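Local coordinates for glycosyl hydrolase, family 31/fibronectin type III domain protein (Clostridium perfringens, PDB 4LKS), which binds galactose through a family 32 carbohydrate-binding module, a calcium-containing beta-sandwich that is likely to direct its parent family 31 glycoside hydrolase to galactose-bearing glycans, at residues A[68-79]-A[130-141]. Sequence-based numbering, arbitrary orientation.
Sequences IKLDKAYDLNQI and PIRFNTINAQYL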
ATOM      1  N   ILE A  68      -3.830   0.806  -7.688  1.00  8.47           N
ATOM      2  CA  ILE A  68      -2.850   0.206  -8.584  1.00  8.90           C
ATOM      3  C   ILE A  68      -3.560  -0.603  -9.661  1.00  9.17           C
ATOM      4  O   ILE A  68      -4.430  -1.445  -9.365  1.00 10.41           O
ATOM      5  CB  ILE A  68      -1.900  -0.739  -7.822  1.00  8.94           C
ATOM      6  CG1 ILE A  68      -1.292  -0.045  -6.590  1.00  7.36           C
ATOM      7  CG2 ILE A  68      -0.823  -1.316  -8.770  1.00  9.38           C
ATOM      8  CD1 ILE A  68      -0.641   1.327  -6.842  1.00  9.68           C
ATOM      9  N   LYS A  69      -3.195  -0.335 -10.913  1.00 10.26           N
ATOM     10  CA  LYS A  69      -3.676  -1.090 -12.060  1.00 10.10           C
ATOM     11  C   LYS A  69      -2.593  -2.066 -12.490  1.00  9.75           C
ATOM     12  O   LYS A  69      -1.431  -1.681 -12.600  1.00 11.28           O
ATOM     13  CB  LYS A  69      -3.973  -0.129 -13.218  1.00 11.31           C
ATOM     14  CG  LYS A  69      -4.400  -0.818 -14.502  1.00 12.43           C
ATOM     15  CD  LYS A  69      -4.510   0.191 -15.637  1.00 14.58           C
ATOM     16  CE  LYS A  69      -4.838  -0.501 -16.938  1.00 16.68           C
ATOM     17  NZ  LYS A  69      -5.065   0.493 -18.033  1.00 20.85           N
ATOM     18  N   LEU A  70      -2.972  -3.319 -12.733  1.00  9.32           N
ATOM     19  CA  LEU A  70      -2.034  -4.344 -13.203  1.00  8.39           C
ATOM     20  C   LEU A  70      -2.170  -4.456 -14.723  1.00 13.26           C
ATOM     21  O   LEU A  70      -3.179  -4.023 -15.292  1.00 13.64           O
ATOM     22  CB  LEU A  70      -2.302  -5.684 -12.499  1.00  9.79           C
ATOM     23  CG  LEU A  70      -2.059  -5.599 -10.982  1.00 13.69           C
ATOM     24  CD1 LEU A  70      -3.346  -5.346 -10.237  1.00 16.95           C
ATOM     25  CD2 LEU A  70      -1.381  -6.862 -10.456  1.00 18.52           C
ATOM     26  N   ASP A  71      -1.162  -5.013 -15.383  1.00 11.27           N
ATOM     27  CA  ASP A  71      -1.163  -4.996 -16.851  1.00 13.53           C
ATOM     28  C   ASP A  71      -2.263  -5.878 -17.449  1.00 16.36           C
ATOM     29  O   ASP A  71      -2.690  -5.670 -18.591  1.00 19.84           O
ATOM     30  CB  ASP A  71       0.209  -5.379 -17.406  1.00 12.03           C
ATOM     31  CG  ASP A  71       0.544  -6.830 -17.174  1.00 19.29           C
ATOM     32  OD1 ASP A  71       0.541  -7.267 -16.005  1.00 15.69           O
ATOM     33  OD2 ASP A  71       0.807  -7.541 -18.164  1.00 25.58           O
ATOM     34  N   LYS A  72      -2.718  -6.857 -16.670  1.00 12.63           N
ATOM     35  CA  LYS A  72      -3.847  -7.706 -17.016  1.00 14.55           C
ATOM     36  C   LYS A  72      -4.433  -8.145 -15.685  1.00 12.55           C
ATOM     37  O   LYS A  72      -3.893  -7.801 -14.634  1.00 12.27           O
ATOM     38  CB  LYS A  72      -3.383  -8.921 -17.828  1.00 14.79           C
ATOM     39  CG  LYS A  72      -2.314  -9.758 -17.140  1.00 14.83           C
ATOM     40  CD  LYS A  72      -1.956 -11.004 -17.955  1.00 18.83           C
ATOM     41  CE  LYS A  72      -0.716 -11.676 -17.388  1.00 29.84           C
ATOM     42  NZ  LYS A  72      -0.772 -13.156 -17.518  1.00 48.17           N
ATOM     43  N   ALA A  73      -5.537  -8.883 -15.715  1.00 13.59           N
ATOM     44  CA  ALA A  73      -6.077  -9.459 -14.488  1.00 12.18           C
ATOM     45  C   ALA A  73      -5.177 -10.581 -13.990  1.00 13.86           C
ATOM     46  O   ALA A  73      -4.679 -11.394 -14.781  1.00 15.35           O
ATOM     47  CB  ALA A  73      -7.494  -9.976 -14.707  1.00 12.99           C
ATOM     48  N   TYR A  74      -4.980 -10.624 -12.675  1.00 10.71           N
ATOM     49  CA  TYR A  74      -4.241 -11.701 -12.028  1.00 10.76           C
ATOM     50  C   TYR A  74      -5.063 -12.297 -10.904  1.00 10.74           C
ATOM     51  O   TYR A  74      -5.833 -11.593 -10.237  1.00 10.60           O
ATOM     52  CB  TYR A  74      -2.937 -11.184 -11.408  1.00 11.17           C
ATOM     53  CG  TYR A  74      -1.880 -10.773 -12.402  1.00 11.47           C
ATOM     54  CD1 TYR A  74      -1.874  -9.497 -12.943  1.00 11.45           C
ATOM     55  CD2 TYR A  74      -0.881 -11.665 -12.785  1.00 11.94           C
ATOM     56  CE1 TYR A  74      -0.899  -9.113 -13.850  1.00 12.33           C
ATOM     57  CE2 TYR A  74       0.096 -11.296 -13.686  1.00 13.31           C
ATOM     58  CZ  TYR A  74       0.081 -10.019 -14.215  1.00 13.26           C
ATOM     59  OH  TYR A  74       1.058  -9.645 -15.116  1.00 14.90           O
ATOM     60  N   ASP A  75      -4.863 -13.583 -10.646  1.00  9.49           N
ATOM     61  CA  ASP A  75      -5.387 -14.206  -9.440  1.00  9.79           C
ATOM     62  C   ASP A  75      -4.446 -13.822  -8.306  1.00 11.69           C
ATOM     63  O   ASP A  75      -3.349 -14.382  -8.189  1.00 13.54           O
ATOM     64  CB  ASP A  75      -5.434 -15.729  -9.583  1.00 11.37           C
ATOM     65  CG  ASP A  75      -6.410 -16.197 -10.655  1.00 13.07           C
ATOM     66  OD1 ASP A  75      -7.275 -15.408 -11.086  1.00 12.20           O
ATOM     67  OD2 ASP A  75      -6.325 -17.382 -11.045  1.00 17.66           O
ATOM     68  N   LEU A  76      -4.855 -12.832  -7.513  1.00  8.77           N
ATOM     69  CA  LEU A  76      -4.000 -12.286  -6.453  1.00  8.97           C
ATOM     70  C   LEU A  76      -4.297 -12.909  -5.104  1.00  9.99           C
ATOM     71  O   LEU A  76      -5.460 -13.143  -4.777  1.00 10.22           O
ATOM     72  CB  LEU A  76      -4.225 -10.778  -6.308  1.00  9.07           C
ATOM     73  CG  LEU A  76      -3.866  -9.861  -7.477  1.00  8.53           C
ATOM     74  CD1 LEU A  76      -4.232  -8.423  -7.146  1.00  9.93           C
ATOM     75  CD2 LEU A  76      -2.383  -9.950  -7.793  1.00  9.95           C
ATOM     76  N   ASN A  77      -3.264 -13.154  -4.294  1.00  9.31           N
ATOM     77  CA  ASN A  77      -3.552 -13.591  -2.920  1.00 11.35           C
ATOM     78  C   ASN A  77      -2.633 -13.048  -1.831  1.00  8.75           C
ATOM     79  O   ASN A  77      -2.697 -13.478  -0.677  1.00  8.90           O
ATOM     80  CB  ASN A  77      -3.677 -15.113  -2.816  1.00 14.09           C
ATOM     81  CG  ASN A  77      -2.422 -15.834  -3.237  1.00 16.37           C
ATOM     82  OD1 ASN A  77      -1.336 -15.268  -3.238  1.00 15.03           O
ATOM     83  ND2 ASN A  77      -2.570 -17.106  -3.600  1.00 21.79           N
ATOM     84  N   GLN A  78      -1.796 -12.081  -2.188  1.00  8.94           N
ATOM     85  CA  GLN A  78      -0.983 -11.410  -1.192  1.00  8.31           C
ATOM     86  C   GLN A  78      -0.490 -10.085  -1.737  1.00  7.51           C
ATOM     87  O   GLN A  78      -0.237  -9.967  -2.943  1.00  8.44           O
ATOM     88  CB  GLN A  78       0.206 -12.295  -0.787  1.00  8.67           C
ATOM     89  CG  GLN A  78       1.062 -11.734   0.337  1.00  8.31           C
ATOM     90  CD  GLN A  78       2.189 -12.662   0.722  1.00  9.38           C
ATOM     91  OE1 GLN A  78       1.992 -13.873   0.816  1.00 11.12           O
ATOM     92  NE2 GLN A  78       3.374 -12.099   0.971  1.00  9.71           N
ATOM     93  N   ILE A  79      -0.357  -9.088  -0.865  1.00  7.72           N
ATOM     94  CA  ILE A  79       0.483  -7.936  -1.175  1.00  8.03           C
ATOM     95  C   ILE A  79       1.412  -7.720  -0.002  1.00  9.15           C
ATOM     96  O   ILE A  79       1.081  -8.119   1.107  1.00  9.90           O
ATOM     97  CB  ILE A  79      -0.304  -6.633  -1.466  1.00  9.04           C
ATOM     98  CG1 ILE A  79      -1.081  -6.166  -0.236  1.00 10.96           C
ATOM     99  CG2 ILE A  79      -1.220  -6.822  -2.677  1.00 10.10           C
ATOM    100  CD1 ILE A  79      -1.655  -4.762  -0.383  1.00 12.42           C
ATOM    101  N   PRO A 130       3.803  -8.491   5.054  1.00  8.46           N
ATOM    102  CA  PRO A 130       2.891  -9.250   4.194  1.00  8.56           C
ATOM    103  C   PRO A 130       1.438  -9.181   4.642  1.00  9.95           C
ATOM    104  O   PRO A 130       1.130  -9.172   5.836  1.00 11.35           O
ATOM    105  CB  PRO A 130       3.411 -10.690   4.300  1.00  9.58           C
ATOM    106  CG  PRO A 130       4.140 -10.726   5.598  1.00 19.47           C
ATOM    107  CD  PRO A 130       4.746  -9.368   5.770  1.00 11.22           C
ATOM    108  N   ILE A 131       0.558  -9.121   3.656  1.00  8.93           N
ATOM    109  CA  ILE A 131      -0.892  -9.099   3.843  1.00  9.25           C
ATOM    110  C   ILE A 131      -1.495 -10.140   2.908  1.00  8.92           C
ATOM    111  O   ILE A 131      -1.481  -9.959   1.689  1.00  9.13           O
ATOM    112  CB  ILE A 131      -1.468  -7.699   3.510  1.00  6.78           C
ATOM    113  CG1 ILE A 131      -0.877  -6.631   4.443  1.00  8.62           C
ATOM    114  CG2 ILE A 131      -2.996  -7.716   3.596  1.00 10.07           C
ATOM    115  CD1 ILE A 131      -1.173  -5.211   4.017  1.00  9.19           C
ATOM    116  N   ARG A 132      -2.011 -11.234   3.473  1.00  9.92           N
ATOM    117  CA  ARG A 132      -2.599 -12.294   2.659  1.00  9.04           C
ATOM    118  C   ARG A 132      -4.106 -12.140   2.571  1.00  9.48           C
ATOM    119  O   ARG A 132      -4.746 -11.535   3.432  1.00 10.85           O
ATOM    120  CB  ARG A 132      -2.235 -13.682   3.203  1.00 13.63           C
ATOM    121  CG  ARG A 132      -2.889 -14.027   4.527  1.00 19.58           C
ATOM    122  CD  ARG A 132      -2.336 -15.327   5.115  1.00 24.54           C
ATOM    123  NE  ARG A 132      -2.794 -16.515   4.397  1.00 24.33           N
ATOM    124  CZ  ARG A 132      -3.872 -17.222   4.729  1.00 26.34           C
ATOM    125  NH1 ARG A 132      -4.612 -16.862   5.773  1.00 21.28           N
ATOM    126  NH2 ARG A 132      -4.211 -18.295   4.021  1.00 25.72           N
ATOM    127  N   PHE A 133      -4.671 -12.693   1.506  1.00  9.61           N
ATOM    128  CA  PHE A 133      -6.118 -12.724   1.356  1.00  9.89           C
ATOM    129  C   PHE A 133      -6.535 -13.844   0.412  1.00  8.96           C
ATOM    130  O   PHE A 133      -5.719 -14.347  -0.376  1.00 10.75           O
ATOM    131  CB  PHE A 133      -6.652 -11.357   0.894  1.00 10.34           C
ATOM    132  CG  PHE A 133      -5.880 -10.745  -0.245  1.00  9.09           C
ATOM    133  CD1 PHE A 133      -6.188 -11.064  -1.561  1.00  8.57           C
ATOM    134  CD2 PHE A 133      -4.866  -9.827  -0.002  1.00  8.36           C
ATOM    135  CE1 PHE A 133      -5.491 -10.488  -2.621  1.00  8.22           C
ATOM    136  CE2 PHE A 133      -4.155  -9.251  -1.049  1.00  9.70           C
ATOM    137  CZ  PHE A 133      -4.468  -9.582  -2.364  1.00  9.15           C
ATOM    138  N   ASN A 134      -7.793 -14.254   0.516  1.00 11.65           N
ATOM    139  CA  ASN A 134      -8.299 -15.330  -0.317  1.00 10.08           C
ATOM    140  C   ASN A 134      -8.209 -14.938  -1.775  1.00  9.15           C
ATOM    141  O   ASN A 134      -8.555 -13.816  -2.152  1.00 10.19           O
ATOM    142  CB  ASN A 134      -9.724 -15.709   0.075  1.00 11.43           C
ATOM    143  CG  ASN A 134      -9.774 -16.442   1.399  1.00 15.09           C
ATOM    144  OD1 ASN A 134      -8.732 -16.765   1.979  1.00 15.74           O
ATOM    145  ND2 ASN A 134     -10.982 -16.713   1.885  1.00 16.95           N
ATOM    146  N   THR A 135      -7.731 -15.874  -2.587  1.00  9.11           N
ATOM    147  CA  THR A 135      -7.423 -15.605  -3.988  1.00  8.82           C
ATOM    148  C   THR A 135      -8.573 -14.945  -4.734  1.00  8.67           C
ATOM    149  O   THR A 135      -9.704 -15.461  -4.747  1.00 11.41           O
ATOM    150  CB  THR A 135      -7.030 -16.893  -4.724  1.00 11.47           C
ATOM    151  OG1 THR A 135      -6.008 -17.559  -3.975  1.00 14.12           O
ATOM    152  CG2 THR A 135      -6.506 -16.568  -6.125  1.00 11.11           C
ATOM    153  N   ILE A 136      -8.284 -13.797  -5.333  1.00  8.68           N
ATOM    154  CA  ILE A 136      -9.291 -13.040  -6.068  1.00  9.44           C
ATOM    155  C   ILE A 136      -8.690 -12.496  -7.362  1.00 10.01           C
ATOM    156  O   ILE A 136      -7.587 -11.957  -7.382  1.00  9.33           O
ATOM    157  CB  ILE A 136      -9.907 -11.918  -5.189  1.00  8.69           C
ATOM    158  CG1 ILE A 136     -11.018 -11.175  -5.939  1.00 10.42           C
ATOM    159  CG2 ILE A 136      -8.826 -10.958  -4.674  1.00 11.15           C
ATOM    160  CD1 ILE A 136     -11.944 -10.383  -5.007  1.00  9.79           C
ATOM    161  N   ASN A 137      -9.410 -12.692  -8.460  1.00  8.14           N
ATOM    162  CA  ASN A 137      -8.972 -12.229  -9.765  1.00 10.16           C
ATOM    163  C   ASN A 137      -9.226 -10.730  -9.874  1.00  9.44           C
ATOM    164  O   ASN A 137     -10.334 -10.265  -9.628  1.00 12.22           O
ATOM    165  CB  ASN A 137      -9.733 -13.000 -10.844  1.00 12.15           C
ATOM    166  CG  ASN A 137      -9.294 -12.640 -12.248  1.00 10.83           C
ATOM    167  OD1 ASN A 137      -9.997 -11.928 -12.965  1.00 13.94           O
ATOM    168  ND2 ASN A 137      -8.137 -13.155 -12.661  1.00 10.60           N
ATOM    169  N   ALA A 138      -8.188  -9.965 -10.214  1.00  8.84           N
ATOM    170  CA  ALA A 138      -8.276  -8.512 -10.163  1.00 10.74           C
ATOM    171  C   ALA A 138      -7.296  -7.869 -11.114  1.00 10.26           C
ATOM    172  O   ALA A 138      -6.164  -8.352 -11.278  1.00 10.32           O
ATOM    173  CB  ALA A 138      -7.989  -8.030  -8.746  1.00 12.89           C
ATOM    174  N   GLN A 139      -7.711  -6.758 -11.716  1.00  9.47           N
ATOM    175  CA  GLN A 139      -6.778  -5.921 -12.472  1.00  9.28           C
ATOM    176  C   GLN A 139      -6.530  -4.587 -11.757  1.00 10.22           C
ATOM    177  O   GLN A 139      -5.637  -3.827 -12.116  1.00 10.57           O
ATOM    178  CB  GLN A 139      -7.264  -5.682 -13.907  1.00 11.91           C
ATOM    179  CG  GLN A 139      -6.236  -4.927 -14.739  1.00 11.91           C
ATOM    180  CD  GLN A 139      -6.554  -4.872 -16.217  1.00 16.61           C
ATOM    181  OE1 GLN A 139      -7.656  -5.219 -16.647  1.00 16.11           O
ATOM    182  NE2 GLN A 139      -5.585  -4.420 -17.005  1.00 15.64           N
ATOM    183  N   TYR A 140      -7.334  -4.302 -10.738  1.00  8.64           N
ATOM    184  CA  TYR A 140      -7.145  -3.082  -9.949  1.00  8.23           C
ATOM    185  C   TYR A 140      -7.213  -3.430  -8.478  1.00  8.24           C
ATOM    186  O   TYR A 140      -8.052  -4.241  -8.055  1.00  9.54           O
ATOM    187  CB  TYR A 140      -8.240  -2.048 -10.270  1.00  8.98           C
ATOM    188  CG  TYR A 140      -8.330  -1.697 -11.732  1.00  8.84           C
ATOM    189  CD1 TYR A 140      -9.051  -2.503 -12.617  1.00 10.09           C
ATOM    190  CD2 TYR A 140      -7.702  -0.565 -12.228  1.00 12.54           C
ATOM    191  CE1 TYR A 140      -9.131  -2.189 -13.963  1.00 11.78           C
ATOM    192  CE2 TYR A 140      -7.774  -0.245 -13.566  1.00 12.32           C
ATOM    193  CZ  TYR A 140      -8.490  -1.060 -14.425  1.00 11.86           C
ATOM    194  OH  TYR A 140      -8.554  -0.731 -15.761  1.00 15.79           O
ATOM    195  N   LEU A 141      -6.347  -2.804  -7.688  1.00  7.77           N
ATOM    196  CA  LEU A 141      -6.396  -2.954  -6.245  1.00  7.39           C
ATOM    197  C   LEU A 141      -6.341  -1.571  -5.623  1.00  8.45           C
ATOM    198  O   LEU A 141      -5.445  -0.792  -5.920  1.00  7.97           O
ATOM    199  CB  LEU A 141      -5.231  -3.835  -5.745  1.00 10.21           C
ATOM    200  CG  LEU A 141      -5.225  -4.149  -4.239  1.00  8.05           C
ATOM    201  CD1 LEU A 141      -4.710  -5.573  -3.936  1.00  8.23           C
ATOM    202  CD2 LEU A 141      -4.431  -3.104  -3.448  1.00  9.45           C
TER
HETATM  203  O   HOH W   1      -7.767   1.778 -16.619  1.00 30.78           O
HETATM  204  O   HOH W   2      -6.862 -13.736 -15.249  1.00 27.15           O
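Gln139 is gripped from both ends by Leu70: its backbone O takes the Leu70 N-H at 2.8 Å, and its side-chain NE2 donates a hydrogen bond to Leu70 O at 3.0 Å. The extended side chain, with CG anti to the backbone N (chi1 -174°), runs past the corner at Asp71 and Lys72 and brings that acceptor almost into its amide plane. On the neighbouring strands, Asn137 ND2 reaches Asp75 OD1 at 2.9 Å, meeting the oxygen nearly end-on while carboxylate and amide planes stand 73° apart; a water joins the same ND2 to Ala73 O. Both segments turn a corner here, so they cross between the sheets of the F5/8 type C beta-sandwich in opposite directions, 64-70 pairing with 140-148 in one sheet and 73-82 with 129-138 in the other. At Gln139 and Tyr140, both facing Ser100, a classic bulge accompanies the turn. A second bulge, between Leu76 and Gln78, shifts the register by two, and the Phe133 ring lies against the backbone there, with Asn77 C 3.8 Å above its centre. Leu76 CB reaches Phe133 CE1 at 3.9 Å, and Ile79 CG2 touches both Phe133 CE2 and Leu141 CD1. Farther out, the Lys69 chain runs alongside the Tyr140 ring, CG 3.5 Å from CE2, and a water bonded to Tyr140 OH weakly meets Lys69 NZ.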